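PDB 3E9N: putative short-chain dehydrogenase/reductase, which probably acts as a nicotinamide-dependent oxidoreductase of the short-chain dehydrogenase/reductase family, perhaps an acetoacetyl-CoA reductase, although its substrate is not established. Local coordinates for residues A[17-22]-A[42-47]; A[58-61]-A[66-69]; A[60-65]-A[110-115]; A[152-157]-A[173-178]; A[204-209]-A[225-230]. All coordinates share one frame; numbering follows the deposited sequence.

Contact 1 of 5, residues A[17-22]-A[42-47]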
# COMPACT_ATOMS: atom_id res chain seq x y z
N MET A 17 7.10 9.27 -24.63
CA MET A 17 8.09 9.17 -23.53
C MET A 17 9.47 8.69 -24.00
O MET A 17 10.48 9.30 -23.69
CB MET A 17 7.58 8.23 -22.42
CG MET A 17 6.38 8.75 -21.52
SD MET A 17 5.82 7.39 -20.39
CE MET A 17 4.46 8.19 -19.62
N GLY A 18 9.51 7.57 -24.72
CA GLY A 18 10.80 7.03 -25.15
C GLY A 18 11.61 8.01 -25.98
O GLY A 18 12.81 8.17 -25.80
N ILE A 19 10.97 8.70 -26.91
CA ILE A 19 11.70 9.73 -27.65
C ILE A 19 12.39 10.72 -26.73
O ILE A 19 13.60 10.99 -26.89
CB ILE A 19 10.78 10.49 -28.63
CG1 ILE A 19 10.37 9.55 -29.79
CG2 ILE A 19 11.47 11.78 -29.18
CD1 ILE A 19 9.05 9.95 -30.51
N GLU A 20 11.66 11.28 -25.76
CA GLU A 20 12.28 12.22 -24.83
C GLU A 20 13.37 11.53 -23.98
O GLU A 20 14.40 12.13 -23.67
CB GLU A 20 11.25 12.93 -23.93
CG GLU A 20 10.22 13.81 -24.65
CD GLU A 20 10.86 14.91 -25.47
OE1 GLU A 20 10.36 15.18 -26.57
OE2 GLU A 20 11.89 15.48 -25.04
N ILE A 21 13.15 10.27 -23.61
CA ILE A 21 14.14 9.55 -22.81
C ILE A 21 15.41 9.30 -23.65
O ILE A 21 16.54 9.49 -23.18
CB ILE A 21 13.58 8.20 -22.26
CG1 ILE A 21 12.46 8.51 -21.24
CG2 ILE A 21 14.71 7.33 -21.69
CD1 ILE A 21 11.57 7.31 -20.86
N VAL A 22 15.24 8.93 -24.91
CA VAL A 22 16.42 8.73 -25.77
C VAL A 22 17.22 10.02 -25.93
O VAL A 22 18.46 9.99 -25.83
CB VAL A 22 16.08 8.16 -27.17
CG1 VAL A 22 17.29 8.29 -28.06
CG2 VAL A 22 15.63 6.69 -27.06
N ALA A 42 14.23 6.59 -37.68
CA ALA A 42 15.10 7.36 -38.57
C ALA A 42 15.37 8.69 -37.91
O ALA A 42 16.52 9.11 -37.76
CB ALA A 42 14.44 7.57 -39.93
N ALA A 43 14.31 9.36 -37.49
CA ALA A 43 14.51 10.63 -36.79
C ALA A 43 15.49 10.46 -35.60
O ALA A 43 16.40 11.27 -35.41
CB ALA A 43 13.15 11.23 -36.33
N LEU A 44 15.31 9.39 -34.82
CA LEU A 44 16.19 9.11 -33.68
C LEU A 44 17.65 8.90 -34.07
O LEU A 44 18.55 9.43 -33.40
CB LEU A 44 15.69 7.92 -32.85
CG LEU A 44 14.44 8.09 -31.96
CD1 LEU A 44 13.99 6.76 -31.45
CD2 LEU A 44 14.72 9.00 -30.78
N ALA A 45 17.90 8.16 -35.15
CA ALA A 45 19.28 7.95 -35.61
C ALA A 45 19.97 9.23 -36.07
O ALA A 45 21.17 9.22 -36.33
CB ALA A 45 19.35 6.87 -36.72
N GLU A 46 19.24 10.33 -36.21
CA GLU A 46 19.90 11.60 -36.49
C GLU A 46 20.63 12.10 -35.23
O GLU A 46 21.44 13.03 -35.30
CB GLU A 46 18.93 12.66 -37.03
N ILE A 47 20.36 11.48 -34.08
CA ILE A 47 21.02 11.90 -32.84
C ILE A 47 22.31 11.13 -32.71
O ILE A 47 22.32 9.94 -32.94
CB ILE A 47 20.15 11.70 -31.59
CG1 ILE A 47 18.93 12.61 -31.67
CG2 ILE A 47 20.96 12.03 -30.34
CD1 ILE A 47 17.68 12.08 -31.01
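L44 reaches out from helix 38-45 and lays its CD2 methyl against V22 of helix 16-25, with CD2 3.8 Å from V22 CG1 and nearly as close to V22 CB. The two side chains meet at a slant. V22 holds CG1 anti to its backbone N (chi1 167°), which sets this branch and the CB stem under the leucine methyl. The same L44 CD2 also lies over the helix backbone, 4.4 Å from I19 CA. One methyl therefore rests on both I19 and V22, and I19 contributes more of its flank than its tip. The contact is purely apolar. Leucine suits it because its branch sits one bond further out than that of valine, enough to span helices whose nearest CA atoms, I19 and L44, are 7.5 Å apart. A beta-branched valine suits the other side, where it packs against the sheet below: V22 also rests on V31 and A33 of strand 30-35, and both V22 and L44 touch V50 of strand 50-54. Further back in the helical segment, G18 fits the last glycine of the TGxxxGxG sequence that in relatives typically lies beside the cofactor's diphosphate, and probably does so here. The two helices belong to the beta-alpha-beta-alpha-beta half of a Rossmann fold, on one face of its parallel sheet.

Contact 2 of 5, residues A[58-61]-A[66-69]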
# COMPACT_ATOMS: atom_id res chain seq x y z
N VAL A 58 7.84 -8.10 -28.14
CA VAL A 58 7.28 -9.29 -27.50
C VAL A 58 7.81 -10.53 -28.24
O VAL A 58 8.33 -11.47 -27.62
CB VAL A 58 5.73 -9.33 -27.57
CG1 VAL A 58 5.25 -10.67 -27.15
CG2 VAL A 58 5.08 -8.20 -26.77
N LYS A 59 7.70 -10.50 -29.57
CA LYS A 59 8.17 -11.61 -30.38
C LYS A 59 9.66 -11.87 -30.12
O LYS A 59 10.06 -12.99 -29.75
CB LYS A 59 7.86 -11.39 -31.86
N GLU A 60 10.48 -10.84 -30.28
CA GLU A 60 11.92 -11.01 -30.03
C GLU A 60 12.28 -11.41 -28.59
O GLU A 60 12.93 -12.44 -28.37
CB GLU A 60 12.72 -9.81 -30.59
CG GLU A 60 12.56 -9.72 -32.13
CD GLU A 60 12.80 -8.33 -32.73
OE1 GLU A 60 12.03 -7.93 -33.66
OE2 GLU A 60 13.75 -7.63 -32.29
N VAL A 61 11.80 -10.67 -27.58
CA VAL A 61 12.16 -11.04 -26.20
C VAL A 61 11.59 -12.39 -25.72
O VAL A 61 12.30 -13.20 -25.11
CB VAL A 61 11.80 -9.89 -25.21
CG1 VAL A 61 12.08 -10.28 -23.74
CG2 VAL A 61 12.54 -8.59 -25.59
N GLY A 66 15.84 -13.36 -27.39
CA GLY A 66 16.58 -12.10 -27.16
C GLY A 66 16.67 -11.23 -28.39
O GLY A 66 16.48 -11.71 -29.48
N VAL A 67 16.97 -9.94 -28.23
CA VAL A 67 17.14 -9.07 -29.37
C VAL A 67 18.61 -9.12 -29.87
O VAL A 67 19.49 -8.60 -29.21
CB VAL A 67 16.84 -7.64 -28.98
CG1 VAL A 67 16.99 -6.76 -30.16
CG2 VAL A 67 15.46 -7.52 -28.38
N ASP A 68 18.87 -9.78 -31.01
CA ASP A 68 20.25 -10.02 -31.50
C ASP A 68 21.19 -8.83 -31.34
O ASP A 68 22.33 -9.00 -30.88
CB ASP A 68 20.26 -10.47 -32.97
CG ASP A 68 19.89 -11.98 -33.16
OD1 ASP A 68 20.03 -12.88 -32.25
OD2 ASP A 68 19.45 -12.24 -34.28
N LYS A 69 20.73 -7.63 -31.72
CA LYS A 69 21.56 -6.45 -31.64
C LYS A 69 21.88 -5.98 -30.19
O LYS A 69 22.68 -5.06 -30.01
CB LYS A 69 20.92 -5.30 -32.41
CG LYS A 69 21.19 -5.32 -33.96
CD LYS A 69 20.02 -4.60 -34.73
CE LYS A 69 20.42 -4.15 -36.19
NZ LYS A 69 20.54 -2.60 -36.26
O HOH W 1 16.08 -9.79 -32.53
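The flat carboxylate of E60 meets V67 through one oxygen, OE2, which lies 4.0 Å from V67 CG1. A water donates to that same OE2 and accepts from D68 N, both at 3.2 Å, so the group is bridged to the backbone just beyond the valine. A second flat group, the E60 peptide carbonyl, receives G66 N at 3.2 Å; this donor stands 37° above the carbonyl plane, and the N-H is bent to 140° at the hydrogen. The bond spans six residues and closes the end of helix 57-63, already widened by a pi-type turn, where the Rossmann fold leaves a helix and heads for strand 78-81. Glycine is the natural residue at position 66, because at its backbone angles any CB would be pressed against the preceding carbonyl oxygen.

Beyond this turn V67 comes back beside the helix it has left. The chi1 of V67, -179°, puts CG1 anti to the backbone N and near E60 OE2, while CG2 is turned to V61 and the E60 stem. A glutamate is apt here, since its CB meets the valine's CG2 as the two chains cross at a slant, while its carboxylate stays with polar partners: S55 OG binds OE2 and D56 N binds OE1. D56 matches the aspartate that in classical members of the family probably helps hold the adenine of the cofactor. On the neighbouring helix position, V61 CG2 touches V67 CG2 at 4.2 Å.

Contact 3 of 5, residues A[60-65]-A[110-115]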
# COMPACT_ATOMS: atom_id res chain seq x y z
N GLU A 60 10.48 -10.84 -30.28
CA GLU A 60 11.92 -11.01 -30.03
C GLU A 60 12.28 -11.41 -28.59
O GLU A 60 12.93 -12.44 -28.37
CB GLU A 60 12.72 -9.81 -30.59
CG GLU A 60 12.56 -9.72 -32.13
CD GLU A 60 12.80 -8.33 -32.73
OE1 GLU A 60 12.03 -7.93 -33.66
OE2 GLU A 60 13.75 -7.63 -32.29
N VAL A 61 11.80 -10.67 -27.58
CA VAL A 61 12.16 -11.04 -26.20
C VAL A 61 11.59 -12.39 -25.72
O VAL A 61 12.30 -13.20 -25.11
CB VAL A 61 11.80 -9.89 -25.21
CG1 VAL A 61 12.08 -10.28 -23.74
CG2 VAL A 61 12.54 -8.59 -25.59
N LEU A 62 10.31 -12.61 -25.99
CA LEU A 62 9.61 -13.80 -25.48
C LEU A 62 9.68 -15.03 -26.39
O LEU A 62 9.83 -16.14 -25.92
CB LEU A 62 8.14 -13.49 -25.19
CG LEU A 62 7.93 -12.29 -24.28
CD1 LEU A 62 6.44 -12.14 -23.98
CD2 LEU A 62 8.80 -12.41 -23.00
N GLU A 63 9.56 -14.84 -27.69
CA GLU A 63 9.52 -16.02 -28.55
C GLU A 63 10.91 -16.43 -29.03
O GLU A 63 11.27 -17.59 -28.91
CB GLU A 63 8.49 -15.86 -29.69
CG GLU A 63 7.03 -15.78 -29.15
CD GLU A 63 6.02 -15.29 -30.20
OE1 GLU A 63 5.21 -14.34 -29.90
OE2 GLU A 63 6.06 -15.85 -31.34
N GLU A 64 11.72 -15.47 -29.48
CA GLU A 64 13.07 -15.75 -30.00
C GLU A 64 14.27 -15.74 -29.01
O GLU A 64 15.41 -15.85 -29.42
CB GLU A 64 13.35 -14.81 -31.16
CG GLU A 64 12.19 -14.83 -32.17
CD GLU A 64 12.37 -13.80 -33.24
OE1 GLU A 64 13.35 -13.03 -33.14
OE2 GLU A 64 11.56 -13.75 -34.19
N GLY A 65 14.05 -15.60 -27.72
CA GLY A 65 15.20 -15.68 -26.80
C GLY A 65 16.15 -14.47 -26.73
O GLY A 65 17.18 -14.57 -26.08
N PRO A 110 9.46 -6.90 -19.69
CA PRO A 110 10.46 -6.30 -18.73
C PRO A 110 11.19 -7.33 -17.88
O PRO A 110 12.41 -7.27 -17.78
CB PRO A 110 9.63 -5.34 -17.87
CG PRO A 110 8.43 -4.92 -18.82
CD PRO A 110 8.14 -6.23 -19.62
N ALA A 111 10.48 -8.29 -17.33
CA ALA A 111 11.14 -9.33 -16.57
C ALA A 111 12.14 -10.12 -17.42
O ALA A 111 13.22 -10.44 -16.95
CB ALA A 111 10.12 -10.29 -16.00
N GLU A 112 11.78 -10.53 -18.63
CA GLU A 112 12.65 -11.47 -19.36
C GLU A 112 13.78 -10.73 -20.11
O GLU A 112 14.90 -11.22 -20.16
CB GLU A 112 11.78 -12.32 -20.32
CG GLU A 112 12.57 -13.03 -21.47
CD GLU A 112 13.36 -14.24 -20.97
OE1 GLU A 112 13.21 -14.65 -19.79
OE2 GLU A 112 14.16 -14.77 -21.78
N LEU A 113 13.49 -9.54 -20.65
CA LEU A 113 14.55 -8.67 -21.14
C LEU A 113 15.55 -8.31 -20.06
O LEU A 113 16.76 -8.26 -20.34
CB LEU A 113 14.03 -7.36 -21.78
CG LEU A 113 15.13 -6.44 -22.41
CD1 LEU A 113 15.92 -7.14 -23.47
CD2 LEU A 113 14.58 -5.13 -22.99
N SER A 114 15.10 -8.07 -18.84
CA SER A 114 16.06 -7.76 -17.79
C SER A 114 16.85 -9.02 -17.48
O SER A 114 18.01 -8.96 -17.12
CB SER A 114 15.37 -7.28 -16.51
OG SER A 114 14.53 -6.19 -16.75
N ARG A 115 16.23 -10.18 -17.56
CA ARG A 115 16.95 -11.39 -17.24
C ARG A 115 18.05 -11.62 -18.31
O ARG A 115 19.18 -12.02 -18.00
CB ARG A 115 15.98 -12.58 -17.13
CG ARG A 115 16.62 -13.90 -16.59
CD ARG A 115 15.80 -15.20 -16.98
NE ARG A 115 15.59 -15.35 -18.43
CZ ARG A 115 16.49 -15.88 -19.27
NH1 ARG A 115 16.25 -15.95 -20.59
NH2 ARG A 115 17.66 -16.29 -18.80
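E112 OE2, on a side chain packed against V61, is gripped by two donors: R115 NH1 of the same helix at 2.7 Å, and Q116 NE2. R115 adds NE to E112 OE1 at 2.8 Å, so the arginine holds the carboxylate side-on with two nearly straight bonds. Both oxygens lie close to the guanidinium plane, but that plane is tilted against the carboxylate: NH1 comes to OE2 on its syn side, whereas NE reaches OE1 from above. Such pairing should favour the charged glutamate. Q116 NE2 also binds V61 O, which ties the carboxylate to the end of helix 57-63.

A bend at chi2 (75°) carries the E112 carboxylate back toward R115 and presents the aliphatic stem to the other helix. V61 CG1 rests on this stem, 3.6 Å from E112 CG, and also sits 3.5 Å from L113 N, tucked against the backbone. L62 runs past E112 in the opposite direction, its CD2 4.0 Å from E112 CB. Valine is compact enough for helices so close that V61 CA and L113 CA are 6.1 Å apart. One turn before S114 in helix 95-124, P110 lacks an N-H, which fits the kink at this point; its carbonyl takes S114 N and S114 OG from opposite faces.

L62 and E112 also pack on V96 of a second subunit, and A111 on W99 of that subunit. The long helix 95-124 thus faces both its own fold and a neighbour, as in the helical dimer interface common among short-chain dehydrogenases.

Contact 4 of 5, residues A[152-157]-A[173-178]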
# COMPACT_ATOMS: atom_id res chain seq x y z
N ALA A 152 0.92 -5.92 -11.18
CA ALA A 152 1.92 -6.94 -11.49
C ALA A 152 3.36 -6.39 -11.67
O ALA A 152 4.34 -6.90 -11.09
CB ALA A 152 1.48 -7.71 -12.70
N LEU A 153 3.47 -5.32 -12.46
CA LEU A 153 4.74 -4.76 -12.85
C LEU A 153 5.41 -4.27 -11.57
O LEU A 153 6.60 -4.42 -11.36
CB LEU A 153 4.49 -3.63 -13.82
CG LEU A 153 5.70 -2.78 -14.17
CD1 LEU A 153 6.85 -3.61 -14.91
CD2 LEU A 153 5.20 -1.67 -15.03
N ARG A 154 4.60 -3.75 -10.68
CA ARG A 154 5.09 -3.22 -9.43
C ARG A 154 5.65 -4.29 -8.50
O ARG A 154 6.70 -4.06 -7.90
CB ARG A 154 4.02 -2.38 -8.73
CG ARG A 154 4.50 -1.87 -7.35
CD ARG A 154 5.71 -0.90 -7.49
NE ARG A 154 6.10 -0.39 -6.17
CZ ARG A 154 5.83 0.84 -5.75
NH1 ARG A 154 6.19 1.22 -4.54
NH2 ARG A 154 5.23 1.70 -6.55
N GLY A 155 4.98 -5.44 -8.37
CA GLY A 155 5.56 -6.56 -7.59
C GLY A 155 6.83 -7.17 -8.20
O GLY A 155 7.74 -7.64 -7.49
N LEU A 156 6.88 -7.20 -9.52
CA LEU A 156 8.07 -7.59 -10.26
C LEU A 156 9.23 -6.66 -9.88
O LEU A 156 10.28 -7.13 -9.46
CB LEU A 156 7.82 -7.48 -11.80
CG LEU A 156 9.04 -7.63 -12.75
CD1 LEU A 156 9.82 -8.90 -12.52
CD2 LEU A 156 8.60 -7.57 -14.19
N ALA A 157 9.03 -5.35 -10.02
CA ALA A 157 10.09 -4.39 -9.74
C ALA A 157 10.70 -4.56 -8.35
O ALA A 157 11.93 -4.62 -8.22
CB ALA A 157 9.58 -3.01 -9.91
N THR A 173 11.03 2.51 -10.19
CA THR A 173 9.77 2.61 -10.88
C THR A 173 9.35 4.03 -10.96
O THR A 173 9.25 4.73 -9.97
CB THR A 173 8.66 1.86 -10.14
OG1 THR A 173 8.61 2.36 -8.80
CG2 THR A 173 8.96 0.38 -10.11
N VAL A 174 9.06 4.49 -12.14
CA VAL A 174 8.54 5.78 -12.29
C VAL A 174 7.08 5.54 -12.57
O VAL A 174 6.76 4.83 -13.52
CB VAL A 174 9.26 6.51 -13.46
CG1 VAL A 174 8.52 7.81 -13.84
CG2 VAL A 174 10.74 6.74 -13.08
N SER A 175 6.18 6.09 -11.74
CA SER A 175 4.75 5.74 -11.88
C SER A 175 3.87 6.92 -12.26
O SER A 175 3.46 7.72 -11.40
CB SER A 175 4.19 5.10 -10.62
OG SER A 175 5.18 4.35 -9.93
N PRO A 176 3.59 7.07 -13.54
CA PRO A 176 2.59 8.08 -13.95
C PRO A 176 1.15 7.67 -13.61
O PRO A 176 0.84 6.48 -13.46
CB PRO A 176 2.75 8.16 -15.47
CG PRO A 176 3.75 7.05 -15.83
CD PRO A 176 4.01 6.20 -14.63
N GLY A 177 0.25 8.63 -13.51
CA GLY A 177 -1.14 8.26 -13.27
C GLY A 177 -1.99 9.50 -13.21
O GLY A 177 -1.50 10.61 -13.30
N PRO A 178 -3.30 9.32 -13.06
CA PRO A 178 -4.22 10.45 -13.08
C PRO A 178 -4.23 11.25 -11.77
O PRO A 178 -3.86 10.74 -10.72
CB PRO A 178 -5.59 9.78 -13.32
CG PRO A 178 -5.43 8.39 -12.73
CD PRO A 178 -3.98 8.01 -12.89
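A157 CB and T173 CG2 meet at 3.5 Å, the tightest point between helix 144-164 and strand 170-176. The helix runs almost antiparallel to the strand, at 161°, with the segment axes 10.3 Å apart at closest approach, as expected where a Rossmann-fold helix packs back over the sheet before the next parallel strand. Alanine suits the helix side because a single methyl lets threonine's methyl come close.

R154 approaches from the flank. Its chain bends at chi2 (64°), which brings the guanidinium over the strand: T173 OG1 lies over one face of it, 4.1 Å from R154 NH2, and S175 OG stands obliquely, 4.3 Å from R154 NH2. These are polar neighbours without a direct bond to the arginine, whose charge is met by D158 through NE. A long arginine suits this partly exposed position, since its stem stays on the helix while its head lies near the hydroxyls without bonding them.

The next shell fixes those hydroxyls. Beneath, A157 and L153 pack on Y130. Further along, P176 and G177 form the Pro-Gly pair common in the family, close to where nicotinamide binds in relatives. T173 holds OG1 between its backbone N and carbonyl carbon (chi1 55°), with the methyl turned to A157, and OG1 lies within hydrogen-bonding reach of N224 OD1 and T223 O of the adjacent strand. S175 OG, the more distant of the two hydroxyls from R154 NH2, has a weak bond to D226 OD2.

Contact 5 of 5, residues A[204-209]-A[225-230]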
# COMPACT_ATOMS: atom_id res chain seq x y z
N LYS A 204 8.45 14.92 -21.52
CA LYS A 204 9.77 15.30 -21.05
C LYS A 204 9.95 15.16 -19.52
O LYS A 204 11.07 14.98 -19.07
CB LYS A 204 10.22 16.70 -21.54
N GLU A 205 8.87 15.25 -18.74
CA GLU A 205 8.94 15.13 -17.28
C GLU A 205 9.28 13.71 -16.85
O GLU A 205 9.95 13.50 -15.84
CB GLU A 205 7.61 15.56 -16.64
CG GLU A 205 7.05 16.89 -17.21
CD GLU A 205 7.83 18.09 -16.71
OE1 GLU A 205 8.15 18.09 -15.49
OE2 GLU A 205 8.13 19.02 -17.51
N ILE A 206 8.85 12.74 -17.65
CA ILE A 206 9.25 11.35 -17.46
C ILE A 206 10.75 11.14 -17.73
O ILE A 206 11.48 10.51 -16.93
CB ILE A 206 8.36 10.41 -18.30
CG1 ILE A 206 6.87 10.67 -17.98
CG2 ILE A 206 8.77 8.95 -18.05
CD1 ILE A 206 6.49 10.27 -16.54
N ALA A 207 11.23 11.71 -18.85
CA ALA A 207 12.68 11.75 -19.13
C ALA A 207 13.46 12.40 -17.95
O ALA A 207 14.41 11.81 -17.46
CB ALA A 207 12.97 12.47 -20.44
N ASN A 208 13.03 13.57 -17.46
CA ASN A 208 13.64 14.15 -16.23
C ASN A 208 13.59 13.21 -15.03
O ASN A 208 14.56 13.16 -14.26
CB ASN A 208 13.04 15.53 -15.87
CG ASN A 208 13.08 16.50 -17.04
OD1 ASN A 208 13.79 16.27 -17.99
ND2 ASN A 208 12.25 17.53 -17.01
N ALA A 209 12.48 12.47 -14.87
CA ALA A 209 12.41 11.57 -13.74
C ALA A 209 13.47 10.51 -13.87
O ALA A 209 14.12 10.16 -12.89
CB ALA A 209 11.01 10.92 -13.60
N VAL A 225 9.09 7.01 -8.04
CA VAL A 225 8.76 8.43 -8.29
C VAL A 225 7.32 8.44 -8.76
O VAL A 225 7.02 7.83 -9.76
CB VAL A 225 9.64 9.08 -9.38
CG1 VAL A 225 9.24 10.50 -9.62
CG2 VAL A 225 11.17 9.00 -9.03
N ASP A 226 6.41 9.04 -8.00
CA ASP A 226 5.01 9.09 -8.40
C ASP A 226 4.75 10.43 -9.14
O ASP A 226 5.06 11.49 -8.65
CB ASP A 226 4.10 8.82 -7.20
CG ASP A 226 4.33 7.39 -6.62
OD1 ASP A 226 4.63 7.25 -5.38
OD2 ASP A 226 4.26 6.37 -7.40
N VAL A 227 4.24 10.34 -10.36
CA VAL A 227 4.11 11.47 -11.27
C VAL A 227 2.63 11.67 -11.63
O VAL A 227 1.95 10.72 -11.92
CB VAL A 227 4.96 11.23 -12.58
CG1 VAL A 227 4.81 12.37 -13.55
CG2 VAL A 227 6.42 11.01 -12.24
N ARG A 228 2.16 12.91 -11.64
CA ARG A 228 0.74 13.19 -11.89
C ARG A 228 0.61 14.50 -12.64
O ARG A 228 1.51 15.31 -12.56
CB ARG A 228 -0.03 13.30 -10.57
CG ARG A 228 -0.56 12.00 -10.07
CD ARG A 228 0.13 11.66 -8.82
NE ARG A 228 -0.18 10.33 -8.29
CZ ARG A 228 0.34 9.18 -8.72
NH1 ARG A 228 -0.02 8.04 -8.13
NH2 ARG A 228 1.19 9.14 -9.75
N PRO A 229 -0.48 14.69 -13.37
CA PRO A 229 -0.75 16.01 -13.98
C PRO A 229 -0.99 17.11 -12.95
O PRO A 229 -1.38 16.85 -11.82
CB PRO A 229 -2.04 15.79 -14.77
CG PRO A 229 -2.23 14.28 -14.87
CD PRO A 229 -1.48 13.66 -13.74
N ARG A 230 -0.71 18.33 -13.36
CA ARG A 230 -1.19 19.53 -12.69
C ARG A 230 -2.47 19.99 -13.38
O ARG A 230 -3.29 20.70 -12.75
CB ARG A 230 -0.17 20.64 -12.81
CG ARG A 230 0.89 20.61 -11.77
CD ARG A 230 2.00 21.53 -12.14
NE ARG A 230 1.69 22.86 -11.69
CZ ARG A 230 2.60 23.79 -11.49
NH1 ARG A 230 3.88 23.50 -11.70
NH2 ARG A 230 2.21 25.00 -11.07
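I206 leaves helix 203-214 beside strand 220-229, and its CB is the stem from which two branches part. CG2, anti to the backbone N, lies against M17 of helix 16-25, and CG1 touches the same methionine nearer its end. The chain then bends (chi2 -67°), so that the tip, CD1, drops toward the strand and stops 4.0 Å from V227 CG1, with V227 CG2 slightly further off. Isoleucine suits this place because its short branch and its longer arm together meet two neighbours, M17 and the sheet. V227 holds CG1 anti to its backbone N (chi1 178°), which sets it against I206 CD1.

One helical turn on, A209 stands over V225, with A209 CB 4.4 Å from V225 CG1. The pattern follows from the strand, whose alternate residues V225 and V227 face the helix, and from a helix step of three that presents I206 and A209. This is the last helix and the last strand of the Rossmann-type sheet in this chain, strand 220-229 lying at its edge beside strand 170-176.

D226 and R228, alternating with the valines, face away from the helix. R228 NH2 curls back to V227 O at 2.8 Å, with the donor well above that carbonyl plane, and makes a second, weak bond to S175 O; D226 CB covers one guanidinium face near its rim. Residues 226-229 pair in an antiparallel ladder with a strand of a third subunit, continuing the sheet across that interface, and E205 OE1 accepts from G217 N of the same subunit.

Contacts 2 and 3 share E60 and V61, their centres 6 Å apart, so helix 57-63 is held by its own chain return and by helix 95-124. Contact 3 meets contact 4 through A111 CB and L156 CD2, 3.6 Å apart, and both touch the second subunit. On the other face of the sheet, contacts 1 and 5 pack together, E20 O lying 3.5 Å from A207 CB. Adjacent strands join contacts 4 and 5, with S175 N 2.8 Å from V225 O. Contacts 2 and 5 are farthest apart, about 29 Å between centres. The expected cofactor site would lie where the strands end, near M17 CE (contact 1) and P176 CG (contact 4), 4.0 Å apart.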